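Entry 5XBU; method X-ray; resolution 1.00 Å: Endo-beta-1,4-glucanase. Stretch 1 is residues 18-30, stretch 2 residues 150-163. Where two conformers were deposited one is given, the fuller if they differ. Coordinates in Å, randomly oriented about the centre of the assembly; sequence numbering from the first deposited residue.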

# COMPACT_ATOMS: atom_id res chain seq x y z
N ARG A 18 -3.86 -9.06 13.38
CA ARG A 18 -3.70 -7.84 14.17
C ARG A 18 -2.48 -7.98 15.06
O ARG A 18 -2.00 -9.07 15.33
N PHE A 19 -2.02 -6.84 15.58
CA PHE A 19 -0.82 -6.81 16.42
C PHE A 19 -1.06 -5.76 17.48
O PHE A 19 -1.16 -4.58 17.14
N ASN A 20 -1.09 -6.13 18.75
CA ASN A 20 -1.18 -5.11 19.81
C ASN A 20 -2.34 -4.14 19.56
O ASN A 20 -2.21 -2.92 19.74
N GLY A 21 -3.47 -4.67 19.13
CA GLY A 21 -4.68 -3.90 18.93
C GLY A 21 -4.82 -3.23 17.58
O GLY A 21 -5.89 -2.68 17.28
N ARG A 22 -3.78 -3.31 16.74
CA ARG A 22 -3.71 -2.58 15.48
C ARG A 22 -3.83 -3.54 14.30
O ARG A 22 -3.35 -4.67 14.36
N PRO A 23 -4.47 -3.12 13.22
CA PRO A 23 -4.56 -3.99 12.05
C PRO A 23 -3.21 -4.09 11.35
O PRO A 23 -2.47 -3.11 11.24
N CYS A 24 -2.93 -5.29 10.84
CA CYS A 24 -1.74 -5.49 10.04
C CYS A 24 -2.03 -5.44 8.55
O CYS A 24 -3.16 -5.64 8.10
N ALA A 25 -0.97 -5.21 7.80
CA ALA A 25 -0.99 -5.26 6.35
C ALA A 25 0.22 -6.05 5.89
O ALA A 25 1.28 -6.03 6.53
N SER A 26 0.05 -6.72 4.76
CA SER A 26 1.19 -7.22 4.02
C SER A 26 1.71 -6.15 3.07
O SER A 26 1.00 -5.19 2.74
N THR A 27 2.96 -6.31 2.66
CA THR A 27 3.59 -5.42 1.70
C THR A 27 4.38 -6.23 0.69
O THR A 27 4.88 -7.31 0.97
N THR A 28 4.51 -5.65 -0.51
CA THR A 28 5.43 -6.09 -1.55
C THR A 28 6.05 -4.84 -2.16
O THR A 28 5.74 -3.71 -1.75
N ARG A 29 6.91 -5.01 -3.15
CA ARG A 29 7.43 -3.89 -3.90
C ARG A 29 7.15 -4.12 -5.37
O ARG A 29 7.04 -5.26 -5.82
N TYR A 30 7.00 -3.02 -6.11
CA TYR A 30 6.71 -3.10 -7.52
C TYR A 30 7.43 -2.00 -8.25
O TYR A 30 7.82 -0.98 -7.67
N VAL A 150 12.59 1.55 -1.65
CA VAL A 150 12.23 0.49 -0.70
C VAL A 150 13.45 -0.36 -0.40
O VAL A 150 13.67 -0.75 0.75
N GLU A 151 14.30 -0.62 -1.41
CA GLU A 151 15.57 -1.28 -1.16
C GLU A 151 16.37 -0.52 -0.12
O GLU A 151 17.02 -1.14 0.73
N ALA A 152 16.33 0.81 -0.15
CA ALA A 152 17.07 1.64 0.81
C ALA A 152 16.55 1.51 2.24
O ALA A 152 17.30 1.78 3.18
N LEU A 153 15.27 1.13 2.41
CA LEU A 153 14.72 0.78 3.71
C LEU A 153 15.13 -0.62 4.14
O LEU A 153 14.95 -0.97 5.31
N HIS A 154 15.60 -1.45 3.20
CA HIS A 154 15.89 -2.87 3.41
C HIS A 154 14.64 -3.64 3.81
O HIS A 154 14.68 -4.57 4.61
N TRP A 155 13.51 -3.25 3.22
CA TRP A 155 12.25 -3.93 3.45
C TRP A 155 12.09 -5.01 2.39
O TRP A 155 12.03 -4.71 1.19
N ASP A 156 12.02 -6.26 2.83
CA ASP A 156 11.75 -7.42 1.99
C ASP A 156 10.36 -7.94 2.39
O ASP A 156 10.21 -8.84 3.22
N ASN A 157 9.34 -7.35 1.77
CA ASN A 157 7.95 -7.69 2.02
C ASN A 157 7.60 -7.78 3.51
O ASN A 157 6.96 -8.75 3.94
N PRO A 158 7.98 -6.80 4.32
CA PRO A 158 7.70 -6.94 5.76
C PRO A 158 6.21 -6.90 6.05
O PRO A 158 5.43 -6.19 5.40
N GLU A 159 5.84 -7.61 7.11
CA GLU A 159 4.57 -7.42 7.79
C GLU A 159 4.61 -6.10 8.55
O GLU A 159 5.62 -5.76 9.18
N VAL A 160 3.51 -5.34 8.49
CA VAL A 160 3.46 -4.04 9.14
C VAL A 160 2.13 -3.88 9.85
O VAL A 160 1.14 -4.54 9.50
N THR A 161 2.08 -2.97 10.81
CA THR A 161 0.82 -2.37 11.21
C THR A 161 0.60 -1.12 10.36
O THR A 161 1.55 -0.49 9.90
N TRP A 162 -0.68 -0.79 10.13
CA TRP A 162 -0.99 0.31 9.22
C TRP A 162 -2.03 1.23 9.83
O TRP A 162 -2.94 0.80 10.55
N GLU A 163 -1.90 2.52 9.53
CA GLU A 163 -2.97 3.47 9.85
C GLU A 163 -2.91 4.62 8.88
O GLU A 163 -1.85 4.95 8.36

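The apolar centre of the contact lies where strand 22-30 pairs antiparallel with strand 160-163. Ala25 and Val160, a hydrogen-bonded pair, put their side chains on the same face of the sheet, and Ala25 CB rests 3.8 Å from CG2 of Val160 (chi1 m). Thr27 (p) adds its methyl, CG2, 3.9 Å from the same Val160 CG2. Trp162 (p, chi2 -81°) brings its indole back towards stretch 1, so that CD1 lies 4.1 Å from Ala25 CB and 3.8 Å from Pro23 CG. Cys24 points away and is bonded covalently to a group elsewhere in the structure, yet its SG remains 4.0 Å from Thr161 CG2. That methyl, on a p rotamer, also meets Phe19 CB (t) at 3.8 Å and Arg22 CB (m) at 4.0 Å.

Past the Ala25-Val160 pair, towards the far end of strand 22-30, the contact becomes polar. Thr27 OG1 donates to Pro158 O at 2.9 Å, while water 1 links Thr27 N (3.0 Å) to Asn157 O (2.9 Å). Asn157 (m) approaches Arg29 through solvent: water 2 accepts from Arg29 N at 2.9 Å and donates to Asn157 OD1 at 2.8 Å. At the exposed edge, Arg29 (p) extends its guanidinium to Glu151, forming a salt bridge from NH2 to OE1 at 2.9 Å; Trp155 O lies over one face of the group.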

# COMPACT_ATOMS: atom_id res chain seq x y z
CB ARG A 18 -4.92 -7.58 15.03
CG ARG A 18 -6.21 -7.45 14.16
CD ARG A 18 -7.39 -7.01 15.00
NE ARG A 18 -8.60 -6.92 14.16
CZ ARG A 18 -8.94 -5.90 13.36
NH1 ARG A 18 -8.18 -4.81 13.27
NH2 ARG A 18 -10.06 -5.99 12.63
CB PHE A 19 0.39 -6.48 15.55
CG PHE A 19 1.71 -6.52 16.24
CD1 PHE A 19 2.41 -7.70 16.36
CD2 PHE A 19 2.31 -5.34 16.67
CE1 PHE A 19 3.65 -7.72 16.94
CE2 PHE A 19 3.54 -5.35 17.24
CZ PHE A 19 4.20 -6.54 17.38
CB ASN A 20 0.15 -4.36 19.97
CG ASN A 20 0.26 -3.65 21.32
OD1 ASN A 20 -0.39 -4.04 22.28
ND2 ASN A 20 1.07 -2.61 21.37
CB ARG A 22 -2.37 -1.86 15.40
CG ARG A 22 -2.22 -0.77 16.45
CD ARG A 22 -0.76 -0.45 16.62
NE ARG A 22 -0.45 0.69 17.48
CZ ARG A 22 -0.36 0.63 18.81
NH1 ARG A 22 -0.04 1.71 19.50
NH2 ARG A 22 -0.61 -0.51 19.44
CB PRO A 23 -5.56 -3.26 11.16
CG PRO A 23 -5.33 -1.81 11.47
CD PRO A 23 -5.08 -1.80 12.98
CB CYS A 24 -1.07 -6.80 10.42
SG CYS A 24 -0.62 -6.76 12.17
CB ALA A 25 -0.92 -3.87 5.74
CB SER A 26 0.82 -8.50 3.27
OG SER A 26 -0.44 -8.40 2.62
CB THR A 27 4.50 -4.36 2.37
OG1 THR A 27 5.72 -4.96 2.84
CG2 THR A 27 3.84 -3.60 3.50
CB THR A 28 4.75 -6.97 -2.61
OG1 THR A 28 3.58 -6.33 -3.11
CG2 THR A 28 4.37 -8.36 -2.09
CB ARG A 29 8.93 -3.66 -3.64
CG ARG A 29 9.80 -4.90 -3.80
CD ARG A 29 11.25 -4.62 -3.38
NE ARG A 29 11.93 -5.69 -2.68
CZ ARG A 29 13.24 -5.70 -2.50
NH1 ARG A 29 13.83 -6.69 -1.84
NH2 ARG A 29 13.96 -4.72 -3.02
CB TYR A 30 5.23 -3.05 -7.82
CG TYR A 30 4.57 -1.68 -7.83
CD1 TYR A 30 4.32 -0.97 -6.66
CD2 TYR A 30 4.16 -1.10 -9.04
CE1 TYR A 30 3.66 0.24 -6.69
CE2 TYR A 30 3.51 0.14 -9.08
CZ TYR A 30 3.25 0.78 -7.89
OH TYR A 30 2.58 1.98 -7.96
CB VAL A 150 11.04 -0.35 -1.19
CG1 VAL A 150 10.63 -1.35 -0.12
CG2 VAL A 150 9.88 0.57 -1.52
CB GLU A 151 16.35 -1.39 -2.47
CG GLU A 151 17.74 -1.98 -2.32
CD GLU A 151 17.73 -3.44 -1.91
OE1 GLU A 151 16.68 -4.10 -2.10
OE2 GLU A 151 18.77 -3.93 -1.41
CB ALA A 152 17.04 3.10 0.39
CB LEU A 153 13.17 0.82 3.67
CG LEU A 153 12.52 2.16 3.29
CD1 LEU A 153 11.04 1.96 3.08
CD2 LEU A 153 12.76 3.23 4.34
CB HIS A 154 17.04 -3.09 4.39
CG HIS A 154 18.26 -2.35 3.99
ND1 HIS A 154 18.95 -2.63 2.83
CD2 HIS A 154 18.86 -1.26 4.53
CE1 HIS A 154 19.96 -1.79 2.70
NE2 HIS A 154 19.93 -0.95 3.72
CB TRP A 155 11.09 -2.95 3.35
CG TRP A 155 10.88 -2.07 4.55
CD1 TRP A 155 11.76 -1.85 5.57
CD2 TRP A 155 9.71 -1.29 4.84
NE1 TRP A 155 11.22 -0.98 6.49
CE2 TRP A 155 9.96 -0.62 6.06
CE3 TRP A 155 8.47 -1.13 4.21
CZ2 TRP A 155 9.01 0.22 6.65
CZ3 TRP A 155 7.54 -0.31 4.80
CH2 TRP A 155 7.79 0.34 6.01
CB ASP A 156 12.81 -8.48 2.18
CG ASP A 156 12.59 -9.69 1.31
OD1 ASP A 156 11.73 -9.66 0.40
OD2 ASP A 156 13.29 -10.68 1.54
CB ASN A 157 7.55 -8.97 1.31
CG ASN A 157 7.79 -8.97 -0.16
OD1 ASN A 157 8.03 -7.94 -0.77
ND2 ASN A 157 7.70 -10.16 -0.76
CB PRO A 158 8.38 -5.72 6.37
CG PRO A 158 8.38 -4.70 5.25
CD PRO A 158 8.65 -5.53 4.03
CB GLU A 159 4.40 -8.58 8.79
CG GLU A 159 3.10 -8.59 9.56
CD GLU A 159 3.08 -9.75 10.56
OE1 GLU A 159 2.21 -10.65 10.45
OE2 GLU A 159 3.94 -9.74 11.47
CB VAL A 160 3.65 -2.88 8.12
CG1 VAL A 160 4.98 -3.03 7.37
CG2 VAL A 160 2.49 -2.86 7.10
CB THR A 161 0.75 -2.05 12.70
OG1 THR A 161 1.79 -1.14 13.08
CG2 THR A 161 0.82 -3.33 13.54
CB TRP A 162 -1.46 -0.22 7.84
CG TRP A 162 -2.92 -0.61 7.77
CD1 TRP A 162 -3.55 -1.77 8.16
CD2 TRP A 162 -3.97 0.22 7.23
NE1 TRP A 162 -4.89 -1.69 7.93
CE2 TRP A 162 -5.17 -0.48 7.36
CE3 TRP A 162 -3.99 1.50 6.65
CZ2 TRP A 162 -6.38 0.03 6.92
CZ3 TRP A 162 -5.17 2.00 6.21
CH2 TRP A 162 -6.36 1.26 6.35
CB GLU A 163 -2.90 4.04 11.27
CG GLU A 163 -1.58 4.72 11.55
CD GLU A 163 -1.51 5.43 12.90
OE1 GLU A 163 -0.39 5.78 13.33
OE2 GLU A 163 -2.55 5.65 13.52
O HOH W 1 4.04 -8.86 3.91
O HOH W 2 7.95 -7.74 -3.53
O HOH W 3 11.02 -7.61 -1.53